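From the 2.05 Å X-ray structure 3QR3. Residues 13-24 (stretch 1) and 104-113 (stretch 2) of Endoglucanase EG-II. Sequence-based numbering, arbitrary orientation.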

# COMPACT_ATOMS: atom_id res chain seq x y z
N PHE A 13 9.91 -7.33 0.95
CA PHE A 13 10.68 -6.55 1.93
C PHE A 13 9.95 -6.53 3.28
O PHE A 13 10.49 -6.10 4.31
CB PHE A 13 10.94 -5.12 1.44
CG PHE A 13 12.17 -4.97 0.56
CD1 PHE A 13 13.44 -4.94 1.12
CD2 PHE A 13 12.05 -4.80 -0.81
CE1 PHE A 13 14.57 -4.78 0.32
CE2 PHE A 13 13.17 -4.64 -1.61
CZ PHE A 13 14.44 -4.63 -1.04
N ASP A 14 8.71 -7.03 3.27
CA ASP A 14 7.90 -7.06 4.48
C ASP A 14 7.74 -8.47 5.05
O ASP A 14 7.07 -8.65 6.08
CB ASP A 14 6.51 -6.51 4.18
CG ASP A 14 5.82 -7.31 3.11
OD1 ASP A 14 6.49 -7.63 2.11
OD2 ASP A 14 4.63 -7.64 3.27
N PHE A 15 8.30 -9.48 4.40
CA PHE A 15 8.18 -10.82 4.95
C PHE A 15 8.89 -10.80 6.30
O PHE A 15 9.94 -10.20 6.44
CB PHE A 15 8.77 -11.86 4.02
CG PHE A 15 7.91 -12.15 2.82
CD1 PHE A 15 6.85 -11.31 2.51
CD2 PHE A 15 8.15 -13.26 2.01
CE1 PHE A 15 6.05 -11.56 1.42
CE2 PHE A 15 7.34 -13.51 0.91
CZ PHE A 15 6.30 -12.67 0.61
N GLY A 16 8.28 -11.45 7.28
CA GLY A 16 8.80 -11.40 8.64
C GLY A 16 8.09 -10.37 9.50
O GLY A 16 8.38 -10.28 10.69
N CYS A 17 7.18 -9.58 8.92
CA CYS A 17 6.38 -8.63 9.70
C CYS A 17 5.07 -9.28 10.14
O CYS A 17 4.37 -9.89 9.33
CB CYS A 17 6.07 -7.38 8.87
SG CYS A 17 7.51 -6.41 8.40
N THR A 18 4.74 -9.14 11.41
CA THR A 18 3.47 -9.65 11.92
C THR A 18 2.58 -8.48 12.36
O THR A 18 3.04 -7.34 12.39
CB THR A 18 3.71 -10.63 13.07
OG1 THR A 18 4.71 -10.11 13.94
CG2 THR A 18 4.20 -11.96 12.52
N THR A 19 1.33 -8.76 12.71
CA THR A 19 0.35 -7.71 12.93
C THR A 19 0.57 -6.92 14.23
O THR A 19 -0.13 -5.94 14.47
CB THR A 19 -1.08 -8.28 12.90
OG1 THR A 19 -1.23 -9.24 13.94
CG2 THR A 19 -1.35 -8.96 11.56
N ASP A 20 1.53 -7.34 15.05
CA ASP A 20 1.87 -6.60 16.27
C ASP A 20 2.94 -5.55 16.00
O ASP A 20 3.42 -4.90 16.93
CB ASP A 20 2.38 -7.56 17.35
CG ASP A 20 3.65 -8.28 16.94
OD1 ASP A 20 3.89 -8.39 15.71
OD2 ASP A 20 4.40 -8.75 17.81
N GLY A 21 3.34 -5.39 14.73
CA GLY A 21 4.39 -4.44 14.41
C GLY A 21 5.80 -4.97 14.61
O GLY A 21 6.77 -4.22 14.55
N THR A 22 5.93 -6.27 14.86
CA THR A 22 7.26 -6.87 14.90
C THR A 22 7.66 -7.30 13.50
O THR A 22 6.99 -8.14 12.88
CB THR A 22 7.31 -8.11 15.82
OG1 THR A 22 6.90 -7.74 17.13
CG2 THR A 22 8.74 -8.67 15.89
N CYS A 23 8.75 -6.72 13.00
CA CYS A 23 9.35 -7.19 11.75
C CYS A 23 10.73 -7.80 12.05
O CYS A 23 11.65 -7.09 12.47
CB CYS A 23 9.49 -6.05 10.75
SG CYS A 23 7.89 -5.40 10.14
N VAL A 24 10.87 -9.10 11.84
CA VAL A 24 12.14 -9.79 12.04
C VAL A 24 12.97 -9.60 10.78
O VAL A 24 12.69 -10.22 9.75
CB VAL A 24 11.91 -11.29 12.25
CG1 VAL A 24 13.24 -12.00 12.53
CG2 VAL A 24 10.91 -11.52 13.37
N ILE A 104 5.13 1.45 4.74
CA ILE A 104 5.73 0.97 5.99
C ILE A 104 4.76 -0.05 6.61
O ILE A 104 3.69 0.32 7.07
CB ILE A 104 6.01 2.13 6.96
CG1 ILE A 104 6.93 3.15 6.28
CG2 ILE A 104 6.68 1.63 8.23
CD1 ILE A 104 8.30 2.59 5.90
N HIS A 105 5.14 -1.32 6.59
CA HIS A 105 4.18 -2.39 6.86
C HIS A 105 4.16 -2.74 8.36
O HIS A 105 4.51 -3.85 8.76
CB HIS A 105 4.56 -3.62 6.02
CG HIS A 105 3.38 -4.40 5.51
ND1 HIS A 105 2.54 -3.92 4.52
CD2 HIS A 105 2.91 -5.62 5.84
CE1 HIS A 105 1.60 -4.81 4.28
NE2 HIS A 105 1.80 -5.86 5.06
N ASN A 106 3.75 -1.79 9.20
CA ASN A 106 3.94 -1.95 10.65
C ASN A 106 2.74 -1.88 11.60
O ASN A 106 2.92 -1.93 12.81
CB ASN A 106 5.04 -1.02 11.15
CG ASN A 106 6.41 -1.61 11.00
OD1 ASN A 106 7.00 -2.08 11.97
ND2 ASN A 106 6.94 -1.60 9.78
N TYR A 107 1.54 -1.75 11.05
CA TYR A 107 0.32 -1.80 11.85
C TYR A 107 0.34 -0.77 12.99
O TYR A 107 -0.22 -1.01 14.06
CB TYR A 107 0.12 -3.22 12.40
CG TYR A 107 0.16 -4.26 11.30
CD1 TYR A 107 1.37 -4.83 10.91
CD2 TYR A 107 -1.00 -4.66 10.65
CE1 TYR A 107 1.41 -5.78 9.90
CE2 TYR A 107 -0.96 -5.62 9.64
CZ TYR A 107 0.25 -6.17 9.27
OH TYR A 107 0.32 -7.11 8.28
N ALA A 108 0.98 0.37 12.73
CA ALA A 108 1.07 1.49 13.67
C ALA A 108 1.86 1.12 14.91
O ALA A 108 1.71 1.75 15.96
CB ALA A 108 -0.33 2.01 14.05
N ARG A 109 2.72 0.13 14.78
CA ARG A 109 3.41 -0.44 15.92
C ARG A 109 4.88 -0.70 15.65
O ARG A 109 5.32 -0.82 14.51
CB ARG A 109 2.73 -1.74 16.34
CG ARG A 109 1.41 -1.56 17.10
CD ARG A 109 0.70 -2.91 17.24
NE ARG A 109 -0.52 -2.81 18.05
CZ ARG A 109 -1.66 -2.28 17.63
NH1 ARG A 109 -1.74 -1.77 16.40
NH2 ARG A 109 -2.71 -2.26 18.43
N TRP A 110 5.65 -0.78 16.73
CA TRP A 110 7.02 -1.26 16.66
C TRP A 110 7.18 -2.29 17.77
O TRP A 110 7.11 -1.95 18.95
CB TRP A 110 7.99 -0.09 16.81
CG TRP A 110 9.45 -0.43 17.02
CD1 TRP A 110 10.05 -0.85 18.19
CD2 TRP A 110 10.51 -0.31 16.06
NE1 TRP A 110 11.41 -1.01 18.00
CE2 TRP A 110 11.72 -0.68 16.71
CE3 TRP A 110 10.56 0.08 14.71
CZ2 TRP A 110 12.95 -0.69 16.05
CZ3 TRP A 110 11.79 0.07 14.06
CH2 TRP A 110 12.97 -0.32 14.73
N ASN A 111 7.35 -3.56 17.39
CA ASN A 111 7.50 -4.65 18.36
C ASN A 111 6.44 -4.63 19.46
O ASN A 111 6.75 -4.75 20.65
CB ASN A 111 8.92 -4.64 18.97
CG ASN A 111 10.00 -4.80 17.92
OD1 ASN A 111 9.73 -5.26 16.81
ND2 ASN A 111 11.23 -4.42 18.25
N GLY A 112 5.18 -4.48 19.07
CA GLY A 112 4.09 -4.54 20.03
C GLY A 112 3.69 -3.20 20.64
O GLY A 112 2.64 -3.11 21.27
N GLY A 113 4.52 -2.18 20.46
CA GLY A 113 4.22 -0.86 21.02
C GLY A 113 3.59 0.07 19.99
O GLY A 113 4.06 0.17 18.87
O HOH W 1 2.41 -8.55 7.90
O HOH W 2 4.85 -5.66 11.33

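Gly21 lies so close to the second stretch that no side chain could fit: an ideal CB would stand 2.3 Å from Arg109 CB, and its positive phi (83°) independently favours glycine. Its CA instead rests 3.3 Å from Asn106 O, and the backbones approach to 4.4 Å between Gly21 CA and Arg109 CA, then to 4.1 Å between Thr22 CA and Asn111 CA. Two backbone hydrogen bonds fasten this region. Asn111 N donates to Gly21 O (3.0 Å, 161°), and Gly112 N donates to Asp20 O (2.8 Å) at a more bent 132°. Both donors occupy the central positions of the type I' turn Trp110 to Gly113, so the turn offers successive amides to successive carbonyls of stretch 1.

The stretch 1 loop that supplies these carbonyls is braced from within. Asp20 turns its CB away from stretch 2 and gathers its own neighbours: OD1 accepts from Thr18 OG1 (2.6 Å) and Thr22 N (3.1 Å), OD2 from Thr22 OG1 (2.8 Å). The Cys17–Cys23 disulfide (SG to SG, 2.0 Å) ties the loop further, and Cys23 SG packs 4.0 Å from His105 O.

Tyr107 makes the main aromatic contact. Thr19 CA sits over its ring face, 3.6 Å from the centroid and 10° off the normal, a CH-pi interaction in which a polarised C-H meets the pi cloud; Thr19 CG2 adds a contact at 3.9 Å to Tyr107 CE2. Water 1 links the phenol to the backbone, 2.6 Å from Tyr107 OH and donating to Cys17 O at 2.8 Å. Water 2 donates to both Thr18 O (2.7 Å) and His105 O (3.2 Å), joining two carbonyls that cannot bond to each other. Farther along, Asp14 OD2 lies over one face of the His105 imidazole, 3.7 Å from His105 CD2.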